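Long-range contacts in hypothetical signal peptide protein (Sinorhizobium meliloti, PDB 3PJY), which is of unknown function but belongs to the DUF192 family and may act as a transcription regulator: residues 21-26 against 45-50; 31-36 against 49-54; 69-74 against 108-113. One frame throughout, in Å; residues are numbered along the deposited sequence. Where two conformers were deposited one is given.

Contact 1: residues 21-26 against 45-50; sequences DLTVEL and PDHGML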
ATOM      1  N   ASP B  21       1.288  -2.320  -1.736  1.00 17.04           N
ATOM      2  CA  ASP B  21       1.476  -0.920  -1.991  1.00 16.15           C
ATOM      3  C   ASP B  21       2.929  -0.523  -2.173  1.00 16.57           C
ATOM      4  O   ASP B  21       3.846  -1.074  -1.513  1.00 18.22           O
ATOM      5  CB  ASP B  21       0.902  -0.073  -0.842  1.00 18.31           C
ATOM      6  CG  ASP B  21      -0.582  -0.257  -0.660  1.00 25.61           C
ATOM      7  OD1 ASP B  21      -1.352  -0.335  -1.640  1.00 25.25           O
ATOM      8  OD2 ASP B  21      -1.019  -0.279   0.488  1.00 28.28           O
ATOM      9  N   LEU B  22       3.113   0.446  -3.058  1.00 16.16           N
ATOM     10  CA  LEU B  22       4.385   1.060  -3.347  1.00 15.63           C
ATOM     11  C   LEU B  22       4.239   2.563  -3.357  1.00 15.57           C
ATOM     12  O   LEU B  22       3.145   3.113  -3.624  1.00 15.69           O
ATOM     13  CB  LEU B  22       4.954   0.621  -4.722  1.00 14.51           C
ATOM     14  CG  LEU B  22       5.043  -0.867  -5.010  1.00 15.14           C
ATOM     15  CD1 LEU B  22       5.206  -1.133  -6.536  1.00 17.85           C
ATOM     16  CD2 LEU B  22       6.187  -1.484  -4.206  1.00 16.83           C
ATOM     17  N   THR B  23       5.353   3.251  -3.137  1.00 16.23           N
ATOM     18  CA  THR B  23       5.417   4.704  -3.329  1.00 15.97           C
ATOM     19  C   THR B  23       6.336   4.915  -4.514  1.00 15.88           C
ATOM     20  O   THR B  23       7.446   4.396  -4.542  1.00 16.19           O
ATOM     21  CB  THR B  23       6.035   5.388  -2.145  1.00 17.14           C
ATOM     22  OG1 THR B  23       5.189   5.202  -1.011  1.00 22.24           O
ATOM     23  CG2 THR B  23       6.128   6.881  -2.424  1.00 20.11           C
ATOM     24  N   VAL B  24       5.848   5.621  -5.509  1.00 15.75           N
ATOM     25  CA  VAL B  24       6.610   5.874  -6.707  1.00 14.60           C
ATOM     26  C   VAL B  24       6.800   7.349  -6.975  1.00 16.53           C
ATOM     27  O   VAL B  24       5.896   8.167  -6.714  1.00 16.47           O
ATOM     28  CB  VAL B  24       6.003   5.210  -7.951  1.00 14.42           C
ATOM     29  CG1 VAL B  24       6.037   3.645  -7.738  1.00 17.30           C
ATOM     30  CG2 VAL B  24       4.597   5.658  -8.258  1.00 16.21           C
ATOM     31  N   GLU B  25       7.985   7.683  -7.507  1.00 13.48           N
ATOM     32  CA  GLU B  25       8.206   8.965  -8.167  1.00 13.42           C
ATOM     33  C   GLU B  25       7.745   8.879  -9.593  1.00 14.26           C
ATOM     34  O   GLU B  25       8.033   7.883 -10.280  1.00 14.36           O
ATOM     35  CB  GLU B  25       9.679   9.306  -8.107  1.00 15.82           C
ATOM     36  CG  GLU B  25      10.157   9.707  -6.742  1.00 16.16           C
ATOM     37  CD  GLU B  25      11.689   9.635  -6.676  1.00 21.73           C
ATOM     38  OE1 GLU B  25      12.226   8.517  -6.670  1.00 26.36           O
ATOM     39  OE2 GLU B  25      12.322  10.649  -6.611  1.00 29.46           O
ATOM     40  N   LEU B  26       7.040   9.905 -10.050  0.66 12.80           N
ATOM     41  CA  LEU B  26       6.515   9.943 -11.404  0.66 13.65           C
ATOM     42  C   LEU B  26       7.456  10.669 -12.354  0.66 14.13           C
ATOM     43  O   LEU B  26       7.605  11.882 -12.252  0.66 14.71           O
ATOM     44  CB  LEU B  26       5.141  10.643 -11.409  0.66 16.17           C
ATOM     45  CG  LEU B  26       4.057  10.042 -10.530  0.66 17.69           C
ATOM     46  CD1 LEU B  26       2.792  10.883 -10.602  0.66 21.88           C
ATOM     47  CD2 LEU B  26       3.752   8.581 -10.986  0.66 17.15           C
ATOM     48  N   PRO B  45      12.825  -0.723  -0.375  1.00 18.45           N
ATOM     49  CA  PRO B  45      12.269  -1.856  -1.100  1.00 17.07           C
ATOM     50  C   PRO B  45      10.861  -1.627  -1.692  1.00 17.11           C
ATOM     51  O   PRO B  45      10.533  -2.166  -2.755  1.00 17.58           O
ATOM     52  CB  PRO B  45      12.165  -2.951  -0.044  1.00 19.59           C
ATOM     53  CG  PRO B  45      13.243  -2.612   0.943  1.00 22.58           C
ATOM     54  CD  PRO B  45      13.291  -1.106   0.989  1.00 21.42           C
ATOM     55  N   ASP B  46      10.037  -0.837  -1.013  1.00 17.37           N
ATOM     56  CA  ASP B  46       8.693  -0.527  -1.521  1.00 18.02           C
ATOM     57  C   ASP B  46       8.619   0.819  -2.282  1.00 18.33           C
ATOM     58  O   ASP B  46       7.517   1.397  -2.405  1.00 19.59           O
ATOM     59  CB  ASP B  46       7.648  -0.602  -0.405  1.00 18.72           C
ATOM     60  CG  ASP B  46       7.452  -2.020   0.127  1.00 28.74           C
ATOM     61  OD1 ASP B  46       7.456  -2.984  -0.658  1.00 23.67           O
ATOM     62  OD2 ASP B  46       7.377  -2.165   1.373  1.00 31.39           O
ATOM     63  N   HIS B  47       9.756   1.305  -2.772  0.50 16.87           N
ATOM     64  CA  HIS B  47       9.807   2.520  -3.567  0.50 15.86           C
ATOM     65  C   HIS B  47      10.309   2.212  -4.975  0.50 17.27           C
ATOM     66  O   HIS B  47      11.199   1.386  -5.169  0.50 14.93           O
ATOM     67  CB  HIS B  47      10.715   3.548  -2.935  0.50 17.24           C
ATOM     68  CG  HIS B  47      10.107   4.267  -1.771  0.50 24.39           C
ATOM     69  ND1 HIS B  47       9.768   5.607  -1.826  0.50 23.04           N
ATOM     70  CD2 HIS B  47       9.819   3.855  -0.511  0.50 30.69           C
ATOM     71  CE1 HIS B  47       9.284   5.978  -0.649  0.50 18.68           C
ATOM     72  NE2 HIS B  47       9.306   4.940   0.162  0.50 24.52           N
ATOM     73  N   GLY B  48       9.774   2.946  -5.941  1.00 15.43           N
ATOM     74  CA  GLY B  48      10.181   2.813  -7.322  1.00 15.36           C
ATOM     75  C   GLY B  48       9.944   4.067  -8.116  1.00 14.78           C
ATOM     76  O   GLY B  48       9.611   5.122  -7.553  1.00 14.77           O
HETATM   77  N   MSE B  49      10.165   3.950  -9.414  1.00 14.38           N
HETATM   78  CA  MSE B  49       9.939   5.061 -10.313  1.00 14.22           C
HETATM   79  C   MSE B  49       8.993   4.581 -11.407  1.00 13.32           C
HETATM   80  O   MSE B  49       9.211   3.543 -12.037  1.00 13.96           O
HETATM   81  CB  MSE B  49      11.253   5.582 -10.861  1.00 13.49           C
HETATM   82  CG  MSE B  49      11.045   6.728 -11.813  1.00 13.63           C
HETATM   83 SE   MSE B  49      12.645   7.753 -12.256  0.75 13.83          SE
HETATM   84  CE  MSE B  49      12.858   8.699 -10.612  1.00 15.81           C
ATOM     85  N   LEU B  50       7.945   5.364 -11.626  1.00 12.84           N
ATOM     86  CA  LEU B  50       6.937   5.063 -12.612  1.00 11.98           C
ATOM     87  C   LEU B  50       7.135   6.080 -13.761  1.00 12.95           C
ATOM     88  O   LEU B  50       6.960   7.285 -13.598  1.00 14.91           O
ATOM     89  CB  LEU B  50       5.526   5.188 -12.066  1.00 13.40           C
ATOM     90  CG  LEU B  50       4.371   4.858 -13.023  1.00 14.77           C
ATOM     91  CD1 LEU B  50       4.454   3.391 -13.482  1.00 14.37           C
ATOM     92  CD2 LEU B  50       3.029   5.134 -12.312  1.00 18.25           C
TER
HETATM   93  O   HOH W   1       9.606   7.003  -3.816  1.00 39.93           O
HETATM   94  O   HOH W   2      11.306   6.378  -5.299  1.00 26.08           O
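Thr23 and Glu25 bond through their backbones to Asp46, Gly48 and Leu50 in a ladder of hydrogen bonds between strand 19-27 and strand 47-53. Thr23 N binds Asp46 O at 2.9 Å. Gly48 N then binds Thr23 O, Glu25 N binds Gly48 O, and Leu50 N binds Glu25 O. The tight face of the pair carries Val24, Leu26 and Leu50. Val24 CG2 stands between its own backbone N and carbonyl carbon, and this turns it toward Leu50 CB, 3.9 Å away. In the conformer given, Leu26 CD2 lies 3.8 Å from Leu50 CD2. Val24 CG1 rests by the carbonyl of Gly48, 3.9 Å from its O. Leu106 and Tyr104 of strand 102-109 also touch this face, the first on Val24 and the second on Leu50.

The other face, with Thr23, Glu25, His47 and Met49, is looser and more polar. In the conformer given, the exposed His47 ring lies beside Thr23 and takes Thr23 CB over one face, 3.6 Å above the plane and offset toward the rim. Glu25 is extended, with CD anti to CA (chi2 164°). Thr23 OG1 binds Arg9, and the Glu25 carboxylate makes a salt bridge with Arg40. A water donates to Glu25 OE1 at 2.7 Å and to Gly48 O at 3.1 Å, so this carbonyl has two donors. The terminal methyl CE of Met49 (selenomethionine) comes only within 4.0 Å of Glu25 OE1. Asp21 OD2 binds His47 of the second subunit. The parallel register is that of the two strands of a beta-alpha-beta unit, connected here through helix 30-35.

Contact 2: residues 31-36 against 49-54; sequences SQREQG and MLFDFG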
ATOM      1  N   SER B  31      13.203  14.903 -19.560  0.66 14.81           N
ATOM      2  CA  SER B  31      14.442  14.817 -18.823  0.66 13.25           C
ATOM      3  C   SER B  31      14.313  13.856 -17.640  0.66 14.29           C
ATOM      4  O   SER B  31      15.243  13.122 -17.331  0.66 14.18           O
ATOM      5  CB  SER B  31      14.920  16.197 -18.369  0.66 14.19           C
ATOM      6  OG  SER B  31      13.980  16.728 -17.464  0.66 17.97           O
ATOM      7  N   GLN B  32      13.156  13.849 -16.994  1.00 12.26           N
ATOM      8  CA  GLN B  32      12.899  12.915 -15.898  1.00 12.08           C
ATOM      9  C   GLN B  32      12.969  11.459 -16.410  1.00 12.37           C
ATOM     10  O   GLN B  32      13.524  10.596 -15.773  1.00 13.13           O
ATOM     11  CB  GLN B  32      11.545  13.150 -15.256  1.00 13.01           C
ATOM     12  CG  GLN B  32      11.411  14.419 -14.428  1.00 13.32           C
ATOM     13  CD  GLN B  32       9.972  14.619 -14.009  1.00 14.87           C
ATOM     14  OE1 GLN B  32       9.034  14.330 -14.753  1.00 17.88           O
ATOM     15  NE2 GLN B  32       9.779  15.162 -12.771  1.00 18.09           N
ATOM     16  N   ARG B  33      12.348  11.212 -17.556  1.00 13.64           N
ATOM     17  CA  ARG B  33      12.305   9.848 -18.101  1.00 13.28           C
ATOM     18  C   ARG B  33      13.706   9.407 -18.522  1.00 14.34           C
ATOM     19  O   ARG B  33      14.046   8.256 -18.303  1.00 14.16           O
ATOM     20  CB  ARG B  33      11.349   9.783 -19.271  1.00 12.41           C
ATOM     21  CG  ARG B  33       9.926   9.986 -18.891  1.00 15.76           C
ATOM     22  CD  ARG B  33       8.887   9.737 -20.047  1.00 20.16           C
ATOM     23  NE  ARG B  33       9.314  10.222 -21.367  1.00 24.01           N
ATOM     24  CZ  ARG B  33       8.957  11.315 -21.995  1.00 23.13           C
ATOM     25  NH1 ARG B  33       8.125  12.168 -21.484  1.00 27.79           N
ATOM     26  NH2 ARG B  33       9.455  11.555 -23.199  1.00 32.02           N
ATOM     27  N   GLU B  34      14.494  10.312 -19.089  1.00 13.60           N
ATOM     28  CA  GLU B  34      15.859   9.961 -19.534  1.00 13.66           C
ATOM     29  C   GLU B  34      16.776   9.766 -18.341  1.00 16.13           C
ATOM     30  O   GLU B  34      17.635   8.872 -18.350  1.00 17.61           O
ATOM     31  CB  GLU B  34      16.405  10.987 -20.483  1.00 16.79           C
ATOM     32  CG  GLU B  34      15.546  10.960 -21.737  1.00 20.08           C
ATOM     33  CD  GLU B  34      15.881  12.070 -22.709  1.00 30.31           C
ATOM     34  OE1 GLU B  34      16.773  12.893 -22.416  1.00 32.14           O
ATOM     35  OE2 GLU B  34      15.252  12.072 -23.781  1.00 33.22           O
ATOM     36  N   GLN B  35      16.653  10.611 -17.321  1.00 13.95           N
ATOM     37  CA  GLN B  35      17.524  10.508 -16.135  1.00 13.09           C
ATOM     38  C   GLN B  35      17.176   9.270 -15.340  1.00 14.89           C
ATOM     39  O   GLN B  35      18.062   8.681 -14.739  1.00 17.37           O
ATOM     40  CB  GLN B  35      17.327  11.746 -15.274  1.00 15.23           C
ATOM     41  CG  GLN B  35      17.888  11.751 -13.835  1.00 17.68           C
ATOM     42  CD  GLN B  35      19.362  12.061 -13.745  1.00 18.44           C
ATOM     43  OE1 GLN B  35      19.956  12.622 -14.636  1.00 21.25           O
ATOM     44  NE2 GLN B  35      19.930  11.709 -12.612  1.00 20.04           N
ATOM     45  N   GLY B  36      15.898   8.889 -15.328  1.00 13.80           N
ATOM     46  CA  GLY B  36      15.501   7.707 -14.605  1.00 14.21           C
ATOM     47  C   GLY B  36      16.095   7.688 -13.195  1.00 13.72           C
ATOM     48  O   GLY B  36      16.032   8.673 -12.472  1.00 14.79           O
HETATM   49  N   MSE B  49      10.165   3.950  -9.414  1.00 14.38           N
HETATM   50  CA  MSE B  49       9.939   5.061 -10.313  1.00 14.22           C
HETATM   51  C   MSE B  49       8.993   4.581 -11.407  1.00 13.32           C
HETATM   52  O   MSE B  49       9.211   3.543 -12.037  1.00 13.96           O
HETATM   53  CB  MSE B  49      11.253   5.582 -10.861  1.00 13.49           C
HETATM   54  CG  MSE B  49      11.045   6.728 -11.813  1.00 13.63           C
HETATM   55 SE   MSE B  49      12.645   7.753 -12.256  0.75 13.83          SE
HETATM   56  CE  MSE B  49      12.858   8.699 -10.612  1.00 15.81           C
ATOM     57  N   LEU B  50       7.945   5.364 -11.626  1.00 12.84           N
ATOM     58  CA  LEU B  50       6.937   5.063 -12.612  1.00 11.98           C
ATOM     59  C   LEU B  50       7.135   6.080 -13.761  1.00 12.95           C
ATOM     60  O   LEU B  50       6.960   7.285 -13.598  1.00 14.91           O
ATOM     61  CB  LEU B  50       5.526   5.188 -12.066  1.00 13.40           C
ATOM     62  CG  LEU B  50       4.371   4.858 -13.023  1.00 14.77           C
ATOM     63  CD1 LEU B  50       4.454   3.391 -13.482  1.00 14.37           C
ATOM     64  CD2 LEU B  50       3.029   5.134 -12.312  1.00 18.25           C
ATOM     65  N   PHE B  51       7.515   5.544 -14.900  1.00 13.98           N
ATOM     66  CA  PHE B  51       7.754   6.301 -16.130  1.00 13.03           C
ATOM     67  C   PHE B  51       6.425   6.393 -16.857  1.00 13.50           C
ATOM     68  O   PHE B  51       5.842   5.363 -17.250  1.00 14.63           O
ATOM     69  CB  PHE B  51       8.781   5.600 -16.996  1.00 13.43           C
ATOM     70  CG  PHE B  51      10.156   5.528 -16.370  1.00 13.01           C
ATOM     71  CD1 PHE B  51      10.415   4.618 -15.356  1.00 13.75           C
ATOM     72  CD2 PHE B  51      11.181   6.398 -16.748  1.00 12.41           C
ATOM     73  CE1 PHE B  51      11.636   4.566 -14.708  1.00 13.25           C
ATOM     74  CE2 PHE B  51      12.433   6.318 -16.108  1.00 15.08           C
ATOM     75  CZ  PHE B  51      12.666   5.437 -15.105  1.00 14.33           C
ATOM     76  N   ASP B  52       5.925   7.605 -17.062  1.00 14.00           N
ATOM     77  CA  ASP B  52       4.630   7.868 -17.711  1.00 14.78           C
ATOM     78  C   ASP B  52       4.947   8.503 -19.042  1.00 15.96           C
ATOM     79  O   ASP B  52       5.374   9.668 -19.121  1.00 15.53           O
ATOM     80  CB  ASP B  52       3.814   8.807 -16.834  1.00 17.04           C
ATOM     81  CG  ASP B  52       2.467   9.161 -17.441  1.00 22.49           C
ATOM     82  OD1 ASP B  52       2.220   8.829 -18.602  1.00 22.52           O
ATOM     83  OD2 ASP B  52       1.653   9.786 -16.752  1.00 28.72           O
ATOM     84  N   PHE B  53       4.833   7.720 -20.117  1.00 15.74           N
ATOM     85  CA  PHE B  53       5.214   8.176 -21.460  1.00 15.22           C
ATOM     86  C   PHE B  53       4.194   9.089 -22.119  1.00 17.52           C
ATOM     87  O   PHE B  53       4.477   9.683 -23.165  1.00 17.61           O
ATOM     88  CB  PHE B  53       5.466   6.943 -22.336  1.00 14.79           C
ATOM     89  CG  PHE B  53       6.566   6.114 -21.798  1.00 16.12           C
ATOM     90  CD1 PHE B  53       7.848   6.531 -21.897  1.00 17.34           C
ATOM     91  CD2 PHE B  53       6.310   4.956 -21.079  1.00 21.76           C
ATOM     92  CE1 PHE B  53       8.879   5.806 -21.342  1.00 21.22           C
ATOM     93  CE2 PHE B  53       7.377   4.233 -20.554  1.00 23.70           C
ATOM     94  CZ  PHE B  53       8.630   4.716 -20.655  1.00 18.48           C
ATOM     95  N   GLY B  54       3.019   9.174 -21.517  1.00 17.61           N
ATOM     96  CA  GLY B  54       1.954  10.036 -22.034  1.00 17.83           C
ATOM     97  C   GLY B  54       1.352   9.602 -23.362  1.00 18.72           C
ATOM     98  O   GLY B  54       0.675  10.390 -24.049  1.00 22.11           O
TER
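Arg33 and Phe51 bring their CA atoms to 6.1 Å where helix 31-35 runs over strand 49-53, the two axes 132° apart and 8.9 Å at closest approach. The contact is made by packing, without hydrogen bonds between the segments. Phe51 and Arg33 carry it. The CG of Phe51 is anti to the carbonyl carbon (chi1 -65°), and the ring meets the last turn of the helix edge-on. Phe51 CE2 lies 3.3 Å from Arg33 O, which sits in the ring plane. The electropositive ring edge probably suits the carbonyl oxygen of Arg33. Phe51 CZ lies 3.7 Å from Gly36 CA. An alanine in place of Phe51 has no ring, and its loss would probably open a gap beside Gly36 CA and leave Arg33 O without the ring edge it now meets.

Gly36 leaves the helix with positive phi, 47°, and its O lies 3.5 Å from Met49 SE. Further along the strand, Arg33 CD approaches Asp52 O at 3.6 Å and Phe53 CD1 at 3.8 Å. The guanidinium is inclined to the Phe53 ring, and its NH1 binds Val28 O. Gly54 N binds Asp52 OD1 in an Asx turn. Met61 of strand 60-61 also touches both Phe51 and Phe53. The whole is the helix-on-strand packing of a beta-alpha-beta unit, with helix 30-35 laid against the strand that follows it.

Contact 3: residues 69-74 against 108-113; sequences PLDMLF and LNAGTV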
ATOM      1  N   PRO B  69      20.738  -2.334  -9.273  1.00 17.83           N
ATOM      2  CA  PRO B  69      20.109  -3.327 -10.126  1.00 18.87           C
ATOM      3  C   PRO B  69      18.580  -3.186 -10.020  1.00 17.47           C
ATOM      4  O   PRO B  69      18.062  -2.927  -8.924  1.00 17.87           O
ATOM      5  CB  PRO B  69      20.585  -4.653  -9.555  1.00 22.24           C
ATOM      6  CG  PRO B  69      20.957  -4.364  -8.190  1.00 24.44           C
ATOM      7  CD  PRO B  69      21.392  -2.932  -8.102  1.00 22.22           C
ATOM      8  N   LEU B  70      17.900  -3.333 -11.137  1.00 17.41           N
ATOM      9  CA  LEU B  70      16.436  -3.032 -11.215  1.00 16.48           C
ATOM     10  C   LEU B  70      15.657  -4.167 -11.855  1.00 18.03           C
ATOM     11  O   LEU B  70      16.157  -4.848 -12.744  1.00 19.27           O
ATOM     12  CB  LEU B  70      16.168  -1.750 -12.016  1.00 17.33           C
ATOM     13  CG  LEU B  70      16.793  -0.480 -11.465  1.00 16.73           C
ATOM     14  CD1 LEU B  70      16.527   0.709 -12.445  1.00 17.21           C
ATOM     15  CD2 LEU B  70      16.268  -0.153 -10.033  1.00 17.71           C
ATOM     16  N   ASP B  71      14.399  -4.303 -11.440  1.00 16.32           N
ATOM     17  CA  ASP B  71      13.382  -5.016 -12.192  1.00 15.41           C
ATOM     18  C   ASP B  71      12.535  -3.977 -12.957  1.00 14.94           C
ATOM     19  O   ASP B  71      12.223  -2.890 -12.428  1.00 14.86           O
ATOM     20  CB  ASP B  71      12.421  -5.788 -11.271  1.00 15.34           C
ATOM     21  CG  ASP B  71      13.017  -7.005 -10.607  1.00 18.14           C
ATOM     22  OD1 ASP B  71      14.158  -7.428 -10.950  1.00 19.61           O
ATOM     23  OD2 ASP B  71      12.317  -7.573  -9.713  1.00 19.53           O
HETATM   24  N   MSE B  72      12.214  -4.278 -14.212  1.00 15.28           N
HETATM   25  CA  MSE B  72      11.437  -3.412 -15.093  1.00 15.53           C
HETATM   26  C   MSE B  72      10.113  -4.055 -15.438  1.00 16.22           C
HETATM   27  O   MSE B  72      10.090  -5.217 -15.890  1.00 16.86           O
HETATM   28  CB  MSE B  72      12.210  -3.073 -16.388  1.00 15.40           C
HETATM   29  CG  MSE B  72      13.444  -2.361 -16.162  1.00 18.77           C
HETATM   30 SE   MSE B  72      14.224  -2.081 -17.912  0.75 21.28          SE
HETATM   31  CE  MSE B  72      15.758  -1.000 -17.334  1.00 21.74           C
ATOM     32  N   LEU B  73       9.004  -3.355 -15.228  1.00 15.46           N
ATOM     33  CA  LEU B  73       7.682  -3.857 -15.565  1.00 13.11           C
ATOM     34  C   LEU B  73       7.097  -2.926 -16.645  1.00 14.35           C
ATOM     35  O   LEU B  73       7.019  -1.730 -16.435  1.00 14.51           O
ATOM     36  CB  LEU B  73       6.747  -3.909 -14.363  1.00 14.45           C
ATOM     37  CG  LEU B  73       7.153  -4.774 -13.164  1.00 16.87           C
ATOM     38  CD1 LEU B  73       8.326  -4.198 -12.368  1.00 19.84           C
ATOM     39  CD2 LEU B  73       5.960  -4.891 -12.220  1.00 22.62           C
ATOM     40  N   PHE B  74       6.742  -3.501 -17.791  1.00 14.91           N
ATOM     41  CA  PHE B  74       6.174  -2.782 -18.948  1.00 15.78           C
ATOM     42  C   PHE B  74       4.677  -2.897 -18.884  1.00 17.03           C
ATOM     43  O   PHE B  74       4.162  -4.007 -18.863  1.00 16.73           O
ATOM     44  CB  PHE B  74       6.737  -3.423 -20.204  1.00 17.20           C
ATOM     45  CG  PHE B  74       8.223  -3.184 -20.374  1.00 15.72           C
ATOM     46  CD1 PHE B  74       8.682  -2.042 -21.016  1.00 18.30           C
ATOM     47  CD2 PHE B  74       9.138  -4.079 -19.921  1.00 19.24           C
ATOM     48  CE1 PHE B  74      10.023  -1.816 -21.183  1.00 19.12           C
ATOM     49  CE2 PHE B  74      10.493  -3.838 -20.066  1.00 19.72           C
ATOM     50  CZ  PHE B  74      10.928  -2.685 -20.695  1.00 21.09           C
ATOM     51  N   LEU B 108      11.684  -1.004 -10.192  1.00 13.70           N
ATOM     52  CA  LEU B 108      11.775  -1.372  -8.794  1.00 12.59           C
ATOM     53  C   LEU B 108      13.165  -1.953  -8.518  1.00 14.20           C
ATOM     54  O   LEU B 108      13.880  -2.359  -9.449  1.00 14.97           O
ATOM     55  CB  LEU B 108      10.737  -2.443  -8.479  1.00 14.63           C
ATOM     56  CG  LEU B 108       9.266  -2.046  -8.712  1.00 14.99           C
ATOM     57  CD1 LEU B 108       8.355  -3.273  -8.601  1.00 18.69           C
ATOM     58  CD2 LEU B 108       8.874  -0.974  -7.739  1.00 16.64           C
ATOM     59  N   ASN B 109      13.545  -2.055  -7.248  1.00 14.62           N
ATOM     60  CA  ASN B 109      14.787  -2.741  -6.940  1.00 15.08           C
ATOM     61  C   ASN B 109      14.753  -4.149  -7.526  1.00 16.94           C
ATOM     62  O   ASN B 109      13.730  -4.851  -7.476  1.00 16.46           O
ATOM     63  CB  ASN B 109      15.006  -2.857  -5.452  1.00 17.43           C
ATOM     64  CG  ASN B 109      15.506  -1.584  -4.830  1.00 18.12           C
ATOM     65  OD1 ASN B 109      16.676  -1.217  -5.000  1.00 20.11           O
ATOM     66  ND2 ASN B 109      14.648  -0.927  -4.057  1.00 17.57           N
ATOM     67  N   ALA B 110      15.869  -4.618  -8.058  1.00 17.52           N
ATOM     68  CA  ALA B 110      15.929  -6.010  -8.508  1.00 18.12           C
ATOM     69  C   ALA B 110      15.543  -6.967  -7.406  1.00 19.00           C
ATOM     70  O   ALA B 110      15.929  -6.792  -6.228  1.00 18.78           O
ATOM     71  CB  ALA B 110      17.333  -6.357  -9.093  1.00 19.72           C
ATOM     72  N   GLY B 111      14.767  -7.981  -7.768  1.00 20.00           N
ATOM     73  CA  GLY B 111      14.266  -8.959  -6.808  1.00 21.02           C
ATOM     74  C   GLY B 111      12.879  -8.645  -6.287  1.00 19.53           C
ATOM     75  O   GLY B 111      12.264  -9.485  -5.621  1.00 20.56           O
ATOM     76  N   THR B 112      12.390  -7.428  -6.563  1.00 16.82           N
ATOM     77  CA  THR B 112      11.061  -7.025  -6.065  1.00 16.80           C
ATOM     78  C   THR B 112       9.925  -7.861  -6.658  1.00 17.84           C
ATOM     79  O   THR B 112       9.000  -8.248  -5.939  1.00 18.25           O
ATOM     80  CB  THR B 112      10.790  -5.544  -6.244  1.00 17.92           C
ATOM     81  OG1 THR B 112      11.843  -4.799  -5.617  1.00 17.34           O
ATOM     82  CG2 THR B 112       9.480  -5.157  -5.536  1.00 16.79           C
ATOM     83  N   VAL B 113      10.025  -8.166  -7.942  1.00 17.00           N
ATOM     84  CA  VAL B 113       8.986  -8.982  -8.613  1.00 17.70           C
ATOM     85  C   VAL B 113       8.841 -10.307  -7.940  1.00 19.98           C
ATOM     86  O   VAL B 113       7.726 -10.734  -7.589  1.00 19.75           O
ATOM     87  CB  VAL B 113       9.230  -9.079 -10.124  1.00 20.27           C
ATOM     88  CG1 VAL B 113       8.357 -10.183 -10.805  1.00 20.43           C
ATOM     89  CG2 VAL B 113       8.988  -7.681 -10.761  1.00 17.06           C
TER
HETATM   90  O   HOH W   3      18.535  -2.669  -6.283  1.00 20.41           O
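Asp71 reaches from strand 70-75 across to the turn and helix start at 109-113. Its CB packs 4.0 Å from Val113 CG2. CG, anti to the carbonyl carbon (chi1 -72°), comes 3.5 Å from Gly111 N. OD1 lies 3.3 Å from Ala110 CA, accepts a weak bond from Gly111 N, and also binds Asn87 N of the next strand. OD2 takes the firmer bond, from Val113 N at 3.0 Å, nearly along the C-O axis. A second, weak bond reaches OD2 from Gly111 N. The carboxylate thus faces the N-terminus of helix 112-116, where Gly111 is at the N-cap position, and the helix end would probably stabilise its negative charge.

The chain gets there by a type II beta turn from Asn109 to Thr112, directly after an antiparallel pairing of the strands. Asp71 and Leu108 form the hydrogen-bonded pair, and Leu70 and Asn109 the non-hydrogen-bonded one. Ala110 N binds Pro69 O at 2.9 Å from above the carbonyl plane. Asn109 O accepts from both N and OG1 of Thr112, on one face of its plane. Leu73 CD1 touches Leu108 CD1 and Val113 CG2, each at 3.9 Å.

Overall arrangement
All three contacts reach one mixed sheet. Strand 47-53 is shared by contacts 1 and 2, which have Met49 and Leu50 in common and centres about 13 Å apart. It lies between strands 19-27 and 102-109, and the latter leads into contact 3, its centre about 11 Å from that of contact 1. Leu22 CD1 of contact 1 packs on Leu108 CD2 of contact 3 at 3.9 Å. Contacts 2 and 3 lie on opposite sides of the chain's centre and do not touch. No active site is established. A sulfate, probably from crystallisation, lies about 5 Å from the side chain of Asp46, whose OD1 accepts a hydrogen bond from His20 NE2 and makes a salt bridge with Arg115.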